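Adhesin (Streptococcus sanguinis SK1 = NCTC 7863, PDB 6VT2) binds sialylated glycans through two tandem lectin-like modules, probably letting the streptococcus adhere to host glycoproteins with avidity. Local coordinates at residues Gln323-Thr336 and Ala351-Pro365. Residues are numbered along the deposited sequence; the frame is centred on the assembly and turned at random.
Sequences QTDKYTPNNPGSLT and AIEEKVRAANTGNLP. With CA (calcium ion), chain G.
N360 and N330 hold each other where the loop 323-336 passes the helix 351-360. The amide of N360 grips the N330 backbone at both N-H and C=O, as a peptide unit would: OD1 takes N330 N through an in-plane lone pair at 2.8 Å, and ND2 gives to N330 O at 2.9 Å. The same ND2 also donates to V356 O, so both its hydrogens are used and the amide cannot flip without loss. Asparagine suits this place because one short side chain offers donor and acceptor together. N330 replies with its own amide, ND2 pointing almost straight down the carbonyl of A359 at 3.0 Å. N363, its CG anti to the backbone N (chi1 175°), swings ND2 in between T328 O (2.9 Å) and N360 OD1, its amide plane only 16° from that of N330.

The loop leads from a SigLec-like module into the helix-bearing atypical Rib domain, both of the E-set clan. At this junction a calcium ion is bound by T324 through O and OG1, by Y327 O and by D393. Beside it, P365 sets CD over the centre of the Y327 ring, 3.6 Å from the centroid and 7° off the normal, with CG near CE2, a CH-pi contact that a rigid proline makes well. K326 CG lies over the rim of the opposite face, while the hydroxyl reaches E220 of the preceding module. L364 CD2 packs against Y327 CB.

Back along the helix, toward its start, A359 is small enough to let N331 O approach its CB to 3.4 Å. K355, extended beyond CG, runs alongside the loop with its CB against P332 CB; its long aliphatic chain lets NZ reach S334 OG at 2.9 Å and, more weakly, L335 O. T336 turns its CB onto I352 CG1 and its methyl onto A351.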
loop_
_atom_site.group_PDB
_atom_site.type_symbol
_atom_site.label_atom_id
_atom_site.label_comp_id
_atom_site.label_asym_id
_atom_site.label_seq_id
_atom_site.Cartn_x
_atom_site.Cartn_y
_atom_site.Cartn_z
ATOM N N GLN A 323 7.124 11.694 38.710
ATOM C CA GLN A 323 7.742 12.704 37.856
ATOM C C GLN A 323 9.225 12.876 38.096
ATOM O O GLN A 323 9.960 13.203 37.147
ATOM C CB GLN A 323 7.028 14.043 38.024
ATOM C CG GLN A 323 5.702 14.010 37.307
ATOM C CD GLN A 323 4.973 15.307 37.373
ATOM O OE1 GLN A 323 5.612 16.406 37.460
ATOM N NE2 GLN A 323 3.648 15.241 37.388
ATOM N N THR A 324 9.668 12.685 39.314
ATOM C CA THR A 324 11.082 12.837 39.547
ATOM C C THR A 324 11.875 11.862 38.711
ATOM O O THR A 324 13.043 12.120 38.445
ATOM C CB THR A 324 11.403 12.726 41.032
ATOM O OG1 THR A 324 12.801 13.022 41.156
ATOM C CG2 THR A 324 11.138 11.359 41.587
ATOM N N ASP A 325 11.262 10.771 38.243
ATOM C CA ASP A 325 11.991 9.836 37.426
ATOM C C ASP A 325 12.308 10.399 36.047
ATOM O O ASP A 325 13.220 9.891 35.383
ATOM C CB ASP A 325 11.189 8.545 37.291
ATOM C CG ASP A 325 11.088 7.764 38.528
ATOM O OD1 ASP A 325 11.637 8.167 39.558
ATOM O OD2 ASP A 325 10.374 6.719 38.485
ATOM N N LYS A 326 11.604 11.427 35.583
ATOM C CA LYS A 326 11.964 12.003 34.302
ATOM C C LYS A 326 12.576 13.378 34.350
ATOM O O LYS A 326 12.966 13.870 33.304
ATOM C CB LYS A 326 10.759 12.054 33.374
ATOM C CG LYS A 326 9.691 12.888 33.880
ATOM C CD LYS A 326 8.550 13.066 32.760
ATOM C CE LYS A 326 8.877 13.995 31.696
ATOM N NZ LYS A 326 7.709 14.334 30.831
ATOM N N TYR A 327 12.606 14.032 35.490
ATOM C CA TYR A 327 13.158 15.369 35.618
ATOM C C TYR A 327 14.422 15.342 36.445
ATOM O O TYR A 327 14.466 14.709 37.494
ATOM C CB TYR A 327 12.144 16.307 36.346
ATOM C CG TYR A 327 10.950 16.539 35.467
ATOM C CD1 TYR A 327 11.090 17.157 34.226
ATOM C CD2 TYR A 327 9.691 16.137 35.850
ATOM C CE1 TYR A 327 10.015 17.334 33.394
ATOM C CE2 TYR A 327 8.630 16.281 35.021
ATOM C CZ TYR A 327 8.776 16.900 33.799
ATOM O OH TYR A 327 7.700 17.071 32.931
ATOM N N THR A 328 15.419 16.108 36.013
ATOM C CA THR A 328 16.639 16.337 36.776
ATOM C C THR A 328 16.819 17.840 36.880
ATOM O O THR A 328 16.951 18.501 35.831
ATOM C CB THR A 328 17.818 15.714 36.055
ATOM O OG1 THR A 328 17.600 14.306 36.002
ATOM C CG2 THR A 328 19.091 15.975 36.805
ATOM N N PRO A 329 16.829 18.394 38.099
ATOM C CA PRO A 329 17.078 19.828 38.246
ATOM C C PRO A 329 18.441 20.231 37.714
ATOM O O PRO A 329 19.426 19.510 37.872
ATOM C CB PRO A 329 16.960 20.065 39.753
ATOM C CG PRO A 329 16.213 18.888 40.253
ATOM C CD PRO A 329 16.517 17.742 39.387
ATOM N N ASN A 330 18.466 21.425 37.119
ATOM C CA ASN A 330 19.698 22.168 36.866
ATOM C C ASN A 330 20.124 22.900 38.115
ATOM O O ASN A 330 19.295 23.374 38.889
ATOM C CB ASN A 330 19.504 23.173 35.755
ATOM C CG ASN A 330 19.176 22.489 34.421
ATOM O OD1 ASN A 330 19.634 21.385 34.144
ATOM N ND2 ASN A 330 18.362 23.113 33.653
ATOM N N ASN A 331 21.431 22.934 38.319
ATOM C CA ASN A 331 21.980 23.670 39.424
ATOM C C ASN A 331 21.957 25.149 39.130
ATOM O O ASN A 331 21.956 25.560 37.978
ATOM C CB ASN A 331 23.398 23.205 39.662
ATOM C CG ASN A 331 23.454 21.763 40.020
ATOM O OD1 ASN A 331 24.254 20.979 39.475
ATOM N ND2 ASN A 331 22.612 21.376 40.923
ATOM N N PRO A 332 21.967 25.978 40.158
ATOM C CA PRO A 332 22.017 27.428 39.932
ATOM C C PRO A 332 23.328 27.875 39.309
ATOM O O PRO A 332 24.367 27.229 39.444
ATOM C CB PRO A 332 21.848 28.017 41.333
ATOM C CG PRO A 332 22.201 26.998 42.220
ATOM C CD PRO A 332 21.906 25.635 41.583
ATOM N N GLY A 333 23.244 28.977 38.579
ATOM C CA GLY A 333 24.363 29.437 37.805
ATOM C C GLY A 333 25.469 29.995 38.656
ATOM O O GLY A 333 26.625 29.984 38.237
ATOM N N SER A 334 25.144 30.409 39.867
ATOM C CA SER A 334 26.145 30.850 40.820
ATOM C C SER A 334 25.694 30.421 42.201
ATOM O O SER A 334 24.516 30.131 42.448
ATOM C CB SER A 334 26.387 32.362 40.783
ATOM O OG SER A 334 25.212 33.026 41.098
ATOM N N LEU A 335 26.679 30.300 43.076
ATOM C CA LEU A 335 26.404 30.095 44.481
ATOM C C LEU A 335 25.935 31.395 45.088
ATOM O O LEU A 335 26.103 32.467 44.527
ATOM C CB LEU A 335 27.637 29.598 45.204
ATOM C CG LEU A 335 28.303 28.388 44.596
ATOM C CD1 LEU A 335 29.539 28.065 45.404
ATOM C CD2 LEU A 335 27.377 27.191 44.565
ATOM N N THR A 336 25.261 31.271 46.222
ATOM C CA THR A 336 24.761 32.398 46.994
ATOM C C THR A 336 25.543 32.497 48.290
ATOM O O THR A 336 25.715 31.500 48.992
ATOM C CB THR A 336 23.292 32.207 47.295
ATOM O OG1 THR A 336 22.606 32.208 46.033
ATOM C CG2 THR A 336 22.704 33.258 48.144
ATOM N N ALA A 351 17.205 34.204 47.801
ATOM C CA ALA A 351 18.107 34.366 46.684
ATOM C C ALA A 351 18.406 33.032 46.032
ATOM O O ALA A 351 18.537 32.961 44.803
ATOM C CB ALA A 351 19.421 34.996 47.152
ATOM N N ILE A 352 18.553 31.972 46.844
ATOM C CA ILE A 352 18.832 30.643 46.295
ATOM C C ILE A 352 17.648 30.163 45.485
ATOM O O ILE A 352 17.784 29.634 44.365
ATOM C CB ILE A 352 19.195 29.650 47.407
ATOM C CG1 ILE A 352 20.598 29.919 47.941
ATOM C CG2 ILE A 352 19.125 28.234 46.887
ATOM C CD1 ILE A 352 20.848 29.201 49.213
ATOM N N GLU A 353 16.466 30.317 46.065
ATOM C CA GLU A 353 15.298 29.845 45.362
ATOM C C GLU A 353 15.210 30.515 43.999
ATOM O O GLU A 353 14.909 29.846 43.014
ATOM C CB GLU A 353 14.039 30.091 46.161
ATOM C CG GLU A 353 12.845 29.437 45.456
ATOM C CD GLU A 353 11.507 29.654 46.093
ATOM O OE1 GLU A 353 10.510 29.624 45.323
ATOM O OE2 GLU A 353 11.447 29.846 47.331
ATOM N N GLU A 354 15.526 31.814 43.910
ATOM C CA GLU A 354 15.411 32.523 42.638
ATOM C C GLU A 354 16.404 31.979 41.623
ATOM O O GLU A 354 16.099 31.857 40.430
ATOM C CB GLU A 354 15.619 34.029 42.844
ATOM C CG GLU A 354 15.783 34.823 41.584
ATOM C CD GLU A 354 14.645 34.598 40.607
ATOM O OE1 GLU A 354 14.868 34.839 39.389
ATOM O OE2 GLU A 354 13.532 34.206 41.055
ATOM N N LYS A 355 17.603 31.671 42.067
ATOM C CA LYS A 355 18.592 31.155 41.142
ATOM C C LYS A 355 18.231 29.759 40.683
ATOM O O LYS A 355 18.471 29.409 39.517
ATOM C CB LYS A 355 19.953 31.130 41.785
ATOM C CG LYS A 355 20.545 32.529 42.076
ATOM C CD LYS A 355 21.923 32.454 42.680
ATOM C CE LYS A 355 22.406 33.807 42.985
ATOM N NZ LYS A 355 23.835 33.826 43.494
ATOM N N VAL A 356 17.689 28.949 41.605
ATOM C CA VAL A 356 17.265 27.609 41.209
ATOM C C VAL A 356 16.085 27.690 40.250
ATOM O O VAL A 356 16.077 27.006 39.214
ATOM C CB VAL A 356 16.929 26.760 42.439
ATOM C CG1 VAL A 356 16.278 25.496 42.008
ATOM C CG2 VAL A 356 18.121 26.479 43.256
ATOM N N ARG A 357 15.169 28.615 40.510
ATOM C CA ARG A 357 14.021 28.819 39.639
ATOM C C ARG A 357 14.485 29.191 38.246
ATOM O O ARG A 357 14.080 28.566 37.241
ATOM C CB ARG A 357 13.137 29.909 40.246
ATOM C CG ARG A 357 11.819 30.175 39.464
ATOM C CD ARG A 357 11.346 31.609 39.671
ATOM N NE ARG A 357 12.282 32.569 39.087
ATOM C CZ ARG A 357 12.502 32.745 37.780
ATOM N NH1 ARG A 357 11.835 32.044 36.866
ATOM N NH2 ARG A 357 13.412 33.629 37.384
ATOM N N ALA A 358 15.334 30.213 38.182
ATOM C CA ALA A 358 15.816 30.709 36.896
ATOM C C ALA A 358 16.537 29.625 36.117
ATOM O O ALA A 358 16.479 29.608 34.890
ATOM C CB ALA A 358 16.750 31.903 37.090
ATOM N N ALA A 359 17.266 28.748 36.802
ATOM C CA ALA A 359 18.046 27.714 36.145
ATOM C C ALA A 359 17.183 26.592 35.605
ATOM O O ALA A 359 17.698 25.720 34.877
ATOM C CB ALA A 359 19.070 27.129 37.113
ATOM N N ASN A 360 15.922 26.576 35.975
ATOM C CA ASN A 360 15.109 25.429 35.662
ATOM C C ASN A 360 13.867 25.763 34.874
ATOM O O ASN A 360 13.119 24.841 34.533
ATOM C CB ASN A 360 14.731 24.680 36.922
ATOM C CG ASN A 360 15.853 23.864 37.379
ATOM O OD1 ASN A 360 16.129 22.873 36.764
ATOM N ND2 ASN A 360 16.623 24.354 38.377
ATOM N N THR A 361 13.616 27.025 34.555
ATOM C CA THR A 361 12.520 27.315 33.639
ATOM C C THR A 361 12.783 26.638 32.288
ATOM O O THR A 361 13.909 26.612 31.781
ATOM C CB THR A 361 12.334 28.818 33.491
ATOM O OG1 THR A 361 13.574 29.440 33.165
ATOM C CG2 THR A 361 11.843 29.423 34.812
ATOM N N GLY A 362 11.748 25.986 31.738
ATOM C CA GLY A 362 11.927 25.208 30.535
ATOM C C GLY A 362 12.438 23.805 30.735
ATOM O O GLY A 362 12.442 23.028 29.772
ATOM N N ASN A 363 12.828 23.440 31.959
ATOM C CA ASN A 363 13.305 22.111 32.281
ATOM C C ASN A 363 12.336 21.380 33.193
ATOM O O ASN A 363 11.803 20.353 32.818
ATOM C CB ASN A 363 14.672 22.235 32.948
ATOM C CG ASN A 363 15.200 20.927 33.423
ATOM O OD1 ASN A 363 15.074 19.912 32.745
ATOM N ND2 ASN A 363 15.755 20.914 34.628
ATOM N N LEU A 364 12.109 21.884 34.372
ATOM C CA LEU A 364 11.164 21.298 35.310
ATOM C C LEU A 364 9.779 21.824 35.045
ATOM O O LEU A 364 9.626 22.852 34.402
ATOM C CB LEU A 364 11.576 21.642 36.724
ATOM C CG LEU A 364 13.000 21.242 37.069
ATOM C CD1 LEU A 364 13.314 21.612 38.501
ATOM C CD2 LEU A 364 13.213 19.819 36.772
ATOM N N PRO A 365 8.764 21.143 35.573
ATOM C CA PRO A 365 7.395 21.632 35.454
ATOM C C PRO A 365 7.289 23.041 35.979
ATOM O O PRO A 365 7.975 23.414 36.929
ATOM C CB PRO A 365 6.584 20.633 36.275
ATOM C CG PRO A 365 7.375 19.396 36.201
ATOM C CD PRO A 365 8.822 19.826 36.231
HETATM CA CA CA G . 14.814 13.334 39.465
HETATM O O HOH W 1 14.971 17.265 33.501
HETATM O O HOH W 2 16.062 12.192 37.633
HETATM O O HOH W 3 20.605 30.282 38.163
HETATM O O HOH W 4 15.421 11.235 40.492
HETATM O O HOH W 5 17.084 13.924 39.344
#